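Lipolytic enzyme, G-D-S-L family (Bacteroides thetaiotaomicron, PDB 7BR2) metabolises the drug diltiazem, probably by ester hydrolysis, as a gut microbial serine esterase of the SGNH (GDSL) class. Local coordinates at residues P139-A144 and A186-L191; M216-L221 and V294-E299; N27-G32 and D211-M216. All coordinates share one frame; numbering follows the deposited sequence.

The three contacts are joined by helix 210-223, which supplies a segment to contacts 2 and 3, and by helix 181-194, which supplies one to contact 1 and precedes it in the chain. Contact 3 holds Ser28, the probable nucleophile, whose OG is hydrogen-bonded to His207 NE2; Asp204 fits the third place of the triad. The centre of contact 3 lies about 15 Å from that of contact 1 and about 14 Å from that of contact 2. Ile187 of contact 1 touches both other contacts: its CD1 lies 3.7 Å from Val294 CG1 and 4.0 Å from Val215 CG1. Phe296 CE1 also meets Met214 CE at 3.5 Å, joining contacts 2 and 3.

Contact 1: residues P139-A144 and A186-L191; sequences PYDETA and AINQEL
Asp141 and Asn188 form the tight, buried part of this contact. The carboxylate of one and the amide of the other are stacked, with their planes only 5° apart. Asp141 OD2 lies 3.4 Å from Asn188 ND2, but the angle is too poor for a hydrogen bond. The two groups therefore meet as flat layers, and each finds its bonds with other partners. Asn188 OD1 accepts from the backbone N of Leu200. Asp141 OD2 is bonded to Thr199 OG1. Asp141 OD1 takes two backbone donors, Thr143 N at 3.2 Å and Ala144 N at 3.3 Å. Both come from the same face of the carboxylate. The first closes an Asx turn, and the second extends it to an Asx motif; together they should hold the group against rotation. The chi1 of Asp141 (-170°) sets CG opposite the backbone N and carries the carboxylate across to the helix. The ring of Pro139 comes up beside the amide, its CG 4.4 Å from Asn188 ND2.

The other side is looser and open to solvent. Here Thr143 and Gln189 cross at about a right angle. Thr143 OG1 comes to 3.3 Å from Gln189 OE1 with no hydrogen bond between them; the hydroxyl is bonded instead to Gln192 OE1, one turn further along the helix. Gln189 reaches over by a bend at chi2 (-65°).

This is loop-to-helix packing on the flank of the SGNH-hydrolase fold, tying the loop after strand 131-136 to helix 181-194. Pro139 also packs on Met184 and Val185 of that helix, while Tyr140 turns to Ile159 of helix 155-173.

Contact 2: residues M216-L221 and V294-E299; sequences MAYLFL and VPFMEE
Tyr218 is the one residue of 216-221 that carries the contact: a buried phenol from helix 210-223 is bonded to the carboxylate of Glu299, itself buried. Tyr218 OH donates to Glu299 OE1 at 2.8 Å. The hydroxyl meets the oxygen from above the carboxylate plane, 47° out of it, and the ring and carboxylate planes are well turned from each other. This bond gives the buried phenol a polar partner. It may also help to stabilise the negative charge of the glutamate, whose side chain touches Lys222 as well. Glu299 reaches the hydroxyl with its chain stretched out.

Val294 covers one face of the tyrosine ring. Its CG2 stands 4.0 Å from the ring centroid, 14° off the normal, a CH-pi contact. The CB and CG1 of the valine lie nearer the rim, with CB 3.9 Å from Tyr218 CE2. The chi1 of Val294 (-65°) places CG2 between the backbone N and the carbonyl carbon, where it faces the ring.

Phe296 meets the tyrosine by its own edge. Its CD1 is 3.7 Å from Tyr218 CD1, which lies near the plane of the phenylalanine ring. The two side chains run past one another, pointing opposite ways. At the hydroxyl end, Pro295 CD comes to 3.9 Å from Tyr218 OH. Pro295 is the centre of an inverse gamma turn and the N-cap residue of helix 296-300, so the chain bends tightly beside the phenol.

The contact joins helix 210-223 to short helix 296-300. Val294 also packs on Ile187 of helix 181-194, and Phe296 makes an edge-to-face pair with Tyr272. On another side of helix 210-223, Ala217 rests on Phe38 and Ile39 of helix 35-46.

Contact 3: residues N27-G32 and D211-M216; sequences NSITDG and DGHMVM
Ile29 and His213 meet through a backbone oxygen and a ring, although no hydrogen bond crosses the contact. Ile29 O lies at the edge of the imidazole, near its plane, and comes to 3.0 Å from His213 CE1. The nitrogens stand further off: Ile29 O is 3.6 Å from His213 NE2 and 4.1 Å from ND1. The approach is thus of the ring carbon to a carbonyl oxygen. A weak C-H...O attraction is consistent with it.

The apolar contacts all use one branch of Ile29. Its CG2 lies 3.7 Å from His213 CE1 and 4.0 Å from Met216 CE. The methyl thus touches both the ring and the thioether end. A chi1 of -64° puts this branch opposite the backbone N of Ile29, while CG1 stands beside that N. Met216 bends at chi3 (78°), and its side chain crosses that of Ile29 at about a right angle. Replacing His213 by an alanine would probably leave Ile29 O and CG2 without their ring partner and open a gap beside the start of helix 28-32.

A side-chain hydrogen bond lies within 27-32. Asn27 is the N-cap of helix 28-32, its OD1 accepting from Ile29 N at 3.1 Å. The donor is tilted 34° from the carbonyl plane. This cap probably helps to hold the turn that carries Ser28, the probable nucleophile, whose OG is bonded to His207 NE2.

The contact sets short helix 28-32 against helix 210-223. Helix 28-32 directly follows strand 21-26, the first strand of a parallel five-stranded sheet flanked by helices. This is consistent with the SGNH-hydrolase fold, and a nucleophile at the helix start fits that family. Helix 35-46 packs alongside: His213 touches Phe38, and Met216 touches Tyr35. Met216 also rests on Met184 of helix 181-194.

Contact 1: residues P139-A144 and A186-L191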
loop_
_atom_site.group_PDB
_atom_site.type_symbol
_atom_site.label_atom_id
_atom_site.label_comp_id
_atom_site.label_asym_id
_atom_site.label_seq_id
_atom_site.Cartn_x
_atom_site.Cartn_y
_atom_site.Cartn_z
ATOM N N PRO A 139 -12.201 7.195 2.882
ATOM C CA PRO A 139 -13.512 7.696 3.303
ATOM C C PRO A 139 -14.520 6.602 3.630
ATOM O O PRO A 139 -14.368 5.438 3.259
ATOM C CB PRO A 139 -13.969 8.487 2.070
ATOM C CG PRO A 139 -13.426 7.662 0.918
ATOM C CD PRO A 139 -12.114 7.069 1.410
ATOM N N TYR A 140 -15.566 7.009 4.349
ATOM C CA TYR A 140 -16.786 6.215 4.439
ATOM C C TYR A 140 -17.642 6.509 3.209
ATOM O O TYR A 140 -18.038 7.659 2.982
ATOM C CB TYR A 140 -17.551 6.535 5.720
ATOM C CG TYR A 140 -18.847 5.766 5.857
ATOM C CD1 TYR A 140 -18.856 4.446 6.287
ATOM C CD2 TYR A 140 -20.062 6.354 5.532
ATOM C CE1 TYR A 140 -20.041 3.736 6.403
ATOM C CE2 TYR A 140 -21.261 5.646 5.647
ATOM C CZ TYR A 140 -21.242 4.341 6.080
ATOM O OH TYR A 140 -22.429 3.641 6.196
ATOM N N ASP A 141 -17.908 5.486 2.399
ATOM C CA ASP A 141 -18.587 5.693 1.119
ATOM C C ASP A 141 -20.093 5.790 1.342
ATOM O O ASP A 141 -20.781 4.777 1.461
ATOM C CB ASP A 141 -18.270 4.562 0.155
ATOM C CG ASP A 141 -18.758 4.851 -1.244
ATOM O OD1 ASP A 141 -19.460 5.873 -1.442
ATOM O OD2 ASP A 141 -18.470 4.032 -2.137
ATOM N N GLU A 142 -20.616 7.014 1.323
ATOM C CA GLU A 142 -22.031 7.275 1.562
ATOM C C GLU A 142 -22.903 7.135 0.319
ATOM O O GLU A 142 -24.119 6.973 0.452
ATOM C CB GLU A 142 -22.185 8.702 2.099
ATOM C CG GLU A 142 -21.540 8.962 3.441
ATOM C CD GLU A 142 -21.592 10.436 3.835
ATOM O OE1 GLU A 142 -22.086 11.260 3.032
ATOM O OE2 GLU A 142 -21.245 10.755 4.989
ATOM N N THR A 143 -22.309 7.138 -0.877
ATOM C CA THR A 143 -23.065 7.232 -2.117
ATOM C C THR A 143 -23.221 5.903 -2.851
ATOM O O THR A 143 -24.122 5.776 -3.687
ATOM C CB THR A 143 -22.415 8.281 -3.035
ATOM O OG1 THR A 143 -21.093 7.869 -3.413
ATOM C CG2 THR A 143 -22.307 9.609 -2.308
ATOM N N ALA A 144 -22.385 4.911 -2.558
ATOM C CA ALA A 144 -22.469 3.622 -3.232
ATOM C C ALA A 144 -23.790 2.932 -2.911
ATOM O O ALA A 144 -24.346 3.105 -1.824
ATOM C CB ALA A 144 -21.292 2.754 -2.814
ATOM N N ALA A 186 -13.814 11.055 -4.945
ATOM C CA ALA A 186 -13.938 11.419 -6.353
ATOM C C ALA A 186 -13.976 10.180 -7.238
ATOM O O ALA A 186 -14.823 10.065 -8.140
ATOM C CB ALA A 186 -12.787 12.341 -6.757
ATOM N N ILE A 187 -13.064 9.234 -6.991
ATOM C CA ILE A 187 -13.065 7.995 -7.766
ATOM C C ILE A 187 -14.364 7.234 -7.542
ATOM O O ILE A 187 -14.904 6.603 -8.463
ATOM C CB ILE A 187 -11.845 7.128 -7.406
ATOM C CG1 ILE A 187 -10.553 7.820 -7.816
ATOM C CG2 ILE A 187 -11.954 5.750 -8.063
ATOM C CD1 ILE A 187 -9.361 7.411 -6.966
ATOM N N ASN A 188 -14.858 7.239 -6.304
ATOM C CA ASN A 188 -16.127 6.588 -6.009
ATOM C C ASN A 188 -17.246 7.182 -6.856
ATOM O O ASN A 188 -18.044 6.447 -7.442
ATOM C CB ASN A 188 -16.443 6.688 -4.514
ATOM C CG ASN A 188 -15.737 5.611 -3.693
ATOM O OD1 ASN A 188 -15.277 4.603 -4.226
ATOM N ND2 ASN A 188 -15.648 5.829 -2.387
ATOM N N GLN A 189 -17.313 8.516 -6.936
ATOM C CA GLN A 189 -18.337 9.165 -7.758
ATOM C C GLN A 189 -18.209 8.712 -9.205
ATOM O O GLN A 189 -19.188 8.285 -9.851
ATOM C CB GLN A 189 -18.171 10.689 -7.712
ATOM C CG GLN A 189 -18.095 11.386 -6.353
ATOM C CD GLN A 189 -19.364 11.310 -5.510
ATOM O OE1 GLN A 189 -19.974 10.246 -5.346
ATOM N NE2 GLN A 189 -19.761 12.458 -4.956
ATOM N N GLU A 190 -16.975 8.756 -9.704
ATOM C CA GLU A 190 -16.715 8.531 -11.114
ATOM C C GLU A 190 -17.059 7.103 -11.529
ATOM O O GLU A 190 -17.653 6.887 -12.592
ATOM C CB GLU A 190 -15.257 8.899 -11.387
ATOM C CG GLU A 190 -14.820 8.900 -12.831
ATOM C CD GLU A 190 -13.329 9.174 -12.951
ATOM O OE1 GLU A 190 -12.696 9.400 -11.889
ATOM O OE2 GLU A 190 -12.801 9.168 -14.089
ATOM N N LEU A 191 -16.711 6.113 -10.708
ATOM C CA LEU A 191 -17.050 4.743 -11.069
ATOM C C LEU A 191 -18.458 4.351 -10.652
ATOM O O LEU A 191 -18.994 3.362 -11.176
ATOM C CB LEU A 191 -16.045 3.752 -10.478
ATOM C CG LEU A 191 -14.641 3.874 -11.087
ATOM C CD1 LEU A 191 -13.679 2.878 -10.456
ATOM C CD2 LEU A 191 -14.645 3.762 -12.634
#

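Contact 2: residues M216-L221 and V294-E299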
loop_
_atom_site.group_PDB
_atom_site.type_symbol
_atom_site.label_atom_id
_atom_site.label_comp_id
_atom_site.label_asym_id
_atom_site.label_seq_id
_atom_site.Cartn_x
_atom_site.Cartn_y
_atom_site.Cartn_z
ATOM N N MET A 216 -5.062 3.283 -2.670
ATOM C CA MET A 216 -4.449 4.058 -1.599
ATOM C C MET A 216 -2.935 4.103 -1.761
ATOM O O MET A 216 -2.305 5.155 -1.571
ATOM C CB MET A 216 -4.823 3.463 -0.240
ATOM C CG MET A 216 -6.261 3.700 0.140
ATOM S SD MET A 216 -6.816 2.715 1.554
ATOM C CE MET A 216 -6.081 3.641 2.909
ATOM N N ALA A 217 -2.334 2.962 -2.105
ATOM C CA ALA A 217 -0.902 2.932 -2.357
ATOM C C ALA A 217 -0.551 3.837 -3.522
ATOM O O ALA A 217 0.416 4.605 -3.452
ATOM C CB ALA A 217 -0.446 1.497 -2.615
ATOM N N TYR A 218 -1.340 3.760 -4.596
ATOM C CA TYR A 218 -1.150 4.605 -5.767
ATOM C C TYR A 218 -1.148 6.073 -5.374
ATOM O O TYR A 218 -0.248 6.830 -5.745
ATOM C CB TYR A 218 -2.274 4.320 -6.774
ATOM C CG TYR A 218 -2.520 5.450 -7.742
ATOM C CD1 TYR A 218 -1.678 5.653 -8.828
ATOM C CD2 TYR A 218 -3.560 6.353 -7.533
ATOM C CE1 TYR A 218 -1.885 6.694 -9.699
ATOM C CE2 TYR A 218 -3.769 7.404 -8.392
ATOM C CZ TYR A 218 -2.934 7.572 -9.480
ATOM O OH TYR A 218 -3.144 8.628 -10.341
ATOM N N LEU A 219 -2.135 6.476 -4.576
ATOM C CA LEU A 219 -2.248 7.876 -4.190
ATOM C C LEU A 219 -1.087 8.311 -3.307
ATOM O O LEU A 219 -0.570 9.426 -3.462
ATOM C CB LEU A 219 -3.582 8.117 -3.483
ATOM C CG LEU A 219 -4.795 8.022 -4.412
ATOM C CD1 LEU A 219 -6.101 7.953 -3.627
ATOM C CD2 LEU A 219 -4.775 9.214 -5.392
ATOM N N PHE A 220 -0.651 7.449 -2.378
ATOM C CA PHE A 220 0.474 7.830 -1.529
ATOM C C PHE A 220 1.755 7.925 -2.344
ATOM O O PHE A 220 2.574 8.827 -2.127
ATOM C CB PHE A 220 0.631 6.836 -0.372
ATOM C CG PHE A 220 1.609 7.274 0.681
ATOM C CD1 PHE A 220 1.184 7.985 1.795
ATOM C CD2 PHE A 220 2.953 6.975 0.560
ATOM C CE1 PHE A 220 2.097 8.398 2.759
ATOM C CE2 PHE A 220 3.864 7.370 1.526
ATOM C CZ PHE A 220 3.434 8.084 2.628
ATOM N N LEU A 221 1.923 7.033 -3.315
ATOM C CA LEU A 221 3.088 7.115 -4.187
ATOM C C LEU A 221 3.037 8.366 -5.056
ATOM O O LEU A 221 4.073 8.983 -5.329
ATOM C CB LEU A 221 3.168 5.864 -5.061
ATOM C CG LEU A 221 3.438 4.596 -4.254
ATOM C CD1 LEU A 221 3.242 3.367 -5.115
ATOM C CD2 LEU A 221 4.841 4.657 -3.659
ATOM N N VAL A 294 -7.888 3.700 -11.608
ATOM C CA VAL A 294 -7.007 4.859 -11.705
ATOM C C VAL A 294 -6.029 4.600 -12.837
ATOM O O VAL A 294 -5.845 3.449 -13.261
ATOM C CB VAL A 294 -6.246 5.128 -10.379
ATOM C CG1 VAL A 294 -7.205 5.523 -9.262
ATOM C CG2 VAL A 294 -5.420 3.901 -9.952
ATOM N N PRO A 295 -5.414 5.657 -13.387
ATOM C CA PRO A 295 -4.433 5.432 -14.461
ATOM C C PRO A 295 -3.132 4.862 -13.912
ATOM O O PRO A 295 -2.078 5.496 -14.044
ATOM C CB PRO A 295 -4.228 6.828 -15.067
ATOM C CG PRO A 295 -4.995 7.777 -14.224
ATOM C CD PRO A 295 -5.484 7.078 -13.006
ATOM N N PHE A 296 -3.191 3.699 -13.248
ATOM C CA PHE A 296 -1.999 3.197 -12.566
ATOM C C PHE A 296 -0.945 2.734 -13.563
ATOM O O PHE A 296 0.247 3.008 -13.388
ATOM C CB PHE A 296 -2.324 2.065 -11.590
ATOM C CG PHE A 296 -1.103 1.561 -10.868
ATOM C CD1 PHE A 296 -0.556 2.289 -9.817
ATOM C CD2 PHE A 296 -0.460 0.406 -11.271
ATOM C CE1 PHE A 296 0.589 1.863 -9.169
ATOM C CE2 PHE A 296 0.691 -0.038 -10.610
ATOM C CZ PHE A 296 1.211 0.698 -9.567
ATOM N N MET A 297 -1.363 1.984 -14.586
ATOM C CA MET A 297 -0.426 1.510 -15.600
ATOM C C MET A 297 0.269 2.670 -16.297
ATOM O O MET A 297 1.488 2.641 -16.507
ATOM C CB MET A 297 -1.172 0.641 -16.605
ATOM C CG MET A 297 -1.712 -0.621 -15.984
ATOM S SD MET A 297 -0.428 -1.547 -15.121
ATOM C CE MET A 297 0.419 -2.279 -16.524
ATOM N N GLU A 298 -0.493 3.702 -16.664
ATOM C CA GLU A 298 0.082 4.824 -17.402
ATOM C C GLU A 298 1.000 5.678 -16.523
ATOM O O GLU A 298 2.050 6.150 -16.985
ATOM C CB GLU A 298 -1.039 5.684 -17.997
ATOM C CG GLU A 298 -1.968 4.937 -18.941
ATOM C CD GLU A 298 -3.144 4.297 -18.223
ATOM O OE1 GLU A 298 -2.956 3.800 -17.086
ATOM O OE2 GLU A 298 -4.257 4.294 -18.793
ATOM N N GLU A 299 0.625 5.903 -15.261
ATOM C CA GLU A 299 1.399 6.836 -14.448
ATOM C C GLU A 299 2.547 6.175 -13.694
ATOM O O GLU A 299 3.563 6.837 -13.434
ATOM C CB GLU A 299 0.490 7.566 -13.453
ATOM C CG GLU A 299 -0.483 8.505 -14.137
ATOM C CD GLU A 299 -1.354 9.298 -13.186
ATOM O OE1 GLU A 299 -1.018 9.382 -11.987
ATOM O OE2 GLU A 299 -2.392 9.826 -13.636
#

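Contact 3: residues N27-G32 and D211-M216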
loop_
_atom_site.group_PDB
_atom_site.type_symbol
_atom_site.label_atom_id
_atom_site.label_comp_id
_atom_site.label_asym_id
_atom_site.label_seq_id
_atom_site.Cartn_x
_atom_site.Cartn_y
_atom_site.Cartn_z
ATOM N N ASN A 27 -5.962 2.416 12.020
ATOM C CA ASN A 27 -6.968 1.538 12.605
ATOM C C ASN A 27 -7.105 0.247 11.808
ATOM O O ASN A 27 -6.100 -0.283 11.308
ATOM C CB ASN A 27 -8.325 2.252 12.720
ATOM C CG ASN A 27 -8.811 2.851 11.401
ATOM O OD1 ASN A 27 -8.423 2.405 10.310
ATOM N ND2 ASN A 27 -9.689 3.852 11.503
ATOM N N SER A 28 -8.331 -0.291 11.697
ATOM C CA SER A 28 -8.475 -1.583 11.037
ATOM C C SER A 28 -8.138 -1.504 9.564
ATOM O O SER A 28 -7.702 -2.500 8.980
ATOM C CB SER A 28 -9.882 -2.153 11.199
ATOM O OG SER A 28 -10.871 -1.184 10.923
ATOM N N ILE A 29 -8.351 -0.352 8.935
ATOM C CA ILE A 29 -7.990 -0.227 7.527
ATOM C C ILE A 29 -6.494 -0.466 7.347
ATOM O O ILE A 29 -6.067 -1.191 6.441
ATOM C CB ILE A 29 -8.438 1.148 6.995
ATOM C CG1 ILE A 29 -9.971 1.227 7.066
ATOM C CG2 ILE A 29 -7.908 1.369 5.586
ATOM C CD1 ILE A 29 -10.536 2.632 7.102
ATOM N N THR A 30 -5.688 0.087 8.261
ATOM C CA THR A 30 -4.252 -0.171 8.291
ATOM C C THR A 30 -3.948 -1.580 8.793
ATOM O O THR A 30 -3.166 -2.316 8.180
ATOM C CB THR A 30 -3.583 0.859 9.195
ATOM O OG1 THR A 30 -3.832 2.171 8.681
ATOM C CG2 THR A 30 -2.084 0.598 9.318
ATOM N N ASP A 31 -4.554 -1.960 9.917
ATOM C CA ASP A 31 -4.261 -3.233 10.569
ATOM C C ASP A 31 -4.456 -4.406 9.618
ATOM O O ASP A 31 -3.526 -5.181 9.364
ATOM C CB ASP A 31 -5.147 -3.360 11.813
ATOM C CG ASP A 31 -4.871 -4.620 12.630
ATOM O OD1 ASP A 31 -3.963 -5.400 12.284
ATOM O OD2 ASP A 31 -5.542 -4.781 13.674
ATOM N N GLY A 32 -5.652 -4.532 9.053
ATOM C CA GLY A 32 -5.959 -5.650 8.198
ATOM C C GLY A 32 -5.749 -5.409 6.722
ATOM O O GLY A 32 -6.018 -6.313 5.923
ATOM N N ASP A 211 -8.285 -3.853 -4.088
ATOM C CA ASP A 211 -8.265 -2.774 -5.071
ATOM C C ASP A 211 -8.223 -1.416 -4.387
ATOM O O ASP A 211 -7.469 -0.526 -4.802
ATOM C CB ASP A 211 -9.481 -2.875 -5.999
ATOM C CG ASP A 211 -10.811 -2.850 -5.246
ATOM O OD1 ASP A 211 -10.937 -3.530 -4.196
ATOM O OD2 ASP A 211 -11.710 -2.098 -5.669
ATOM N N GLY A 212 -9.031 -1.235 -3.339
ATOM C CA GLY A 212 -9.001 0.024 -2.618
ATOM C C GLY A 212 -7.645 0.298 -2.000
ATOM O O GLY A 212 -7.144 1.428 -2.055
ATOM N N HIS A 213 -7.022 -0.736 -1.422
ATOM C CA HIS A 213 -5.699 -0.561 -0.835
ATOM C C HIS A 213 -4.655 -0.284 -1.904
ATOM O O HIS A 213 -3.715 0.483 -1.665
ATOM C CB HIS A 213 -5.340 -1.789 0.006
ATOM C CG HIS A 213 -5.972 -1.770 1.358
ATOM N ND1 HIS A 213 -5.450 -1.045 2.410
ATOM C CD2 HIS A 213 -7.130 -2.303 1.809
ATOM C CE1 HIS A 213 -6.247 -1.158 3.458
ATOM N NE2 HIS A 213 -7.271 -1.921 3.122
ATOM N N MET A 214 -4.822 -0.845 -3.101
ATOM C CA MET A 214 -3.880 -0.529 -4.165
ATOM C C MET A 214 -4.085 0.901 -4.655
ATOM O O MET A 214 -3.112 1.589 -4.980
ATOM C CB MET A 214 -4.006 -1.534 -5.306
ATOM C CG MET A 214 -2.873 -1.464 -6.313
ATOM S SD MET A 214 -1.220 -1.451 -5.571
ATOM C CE MET A 214 -0.494 -0.048 -6.410
ATOM N N VAL A 215 -5.331 1.380 -4.675
ATOM C CA VAL A 215 -5.569 2.786 -4.994
ATOM C C VAL A 215 -4.948 3.678 -3.934
ATOM O O VAL A 215 -4.363 4.724 -4.242
ATOM C CB VAL A 215 -7.078 3.058 -5.166
ATOM C CG1 VAL A 215 -7.358 4.541 -5.131
ATOM C CG2 VAL A 215 -7.568 2.466 -6.483
ATOM N N MET A 216 -5.062 3.283 -2.670
ATOM C CA MET A 216 -4.449 4.058 -1.599
ATOM C C MET A 216 -2.935 4.103 -1.761
ATOM O O MET A 216 -2.305 5.155 -1.571
ATOM C CB MET A 216 -4.823 3.463 -0.240
ATOM C CG MET A 216 -6.261 3.700 0.140
ATOM S SD MET A 216 -6.816 2.715 1.554
ATOM C CE MET A 216 -6.081 3.641 2.909
#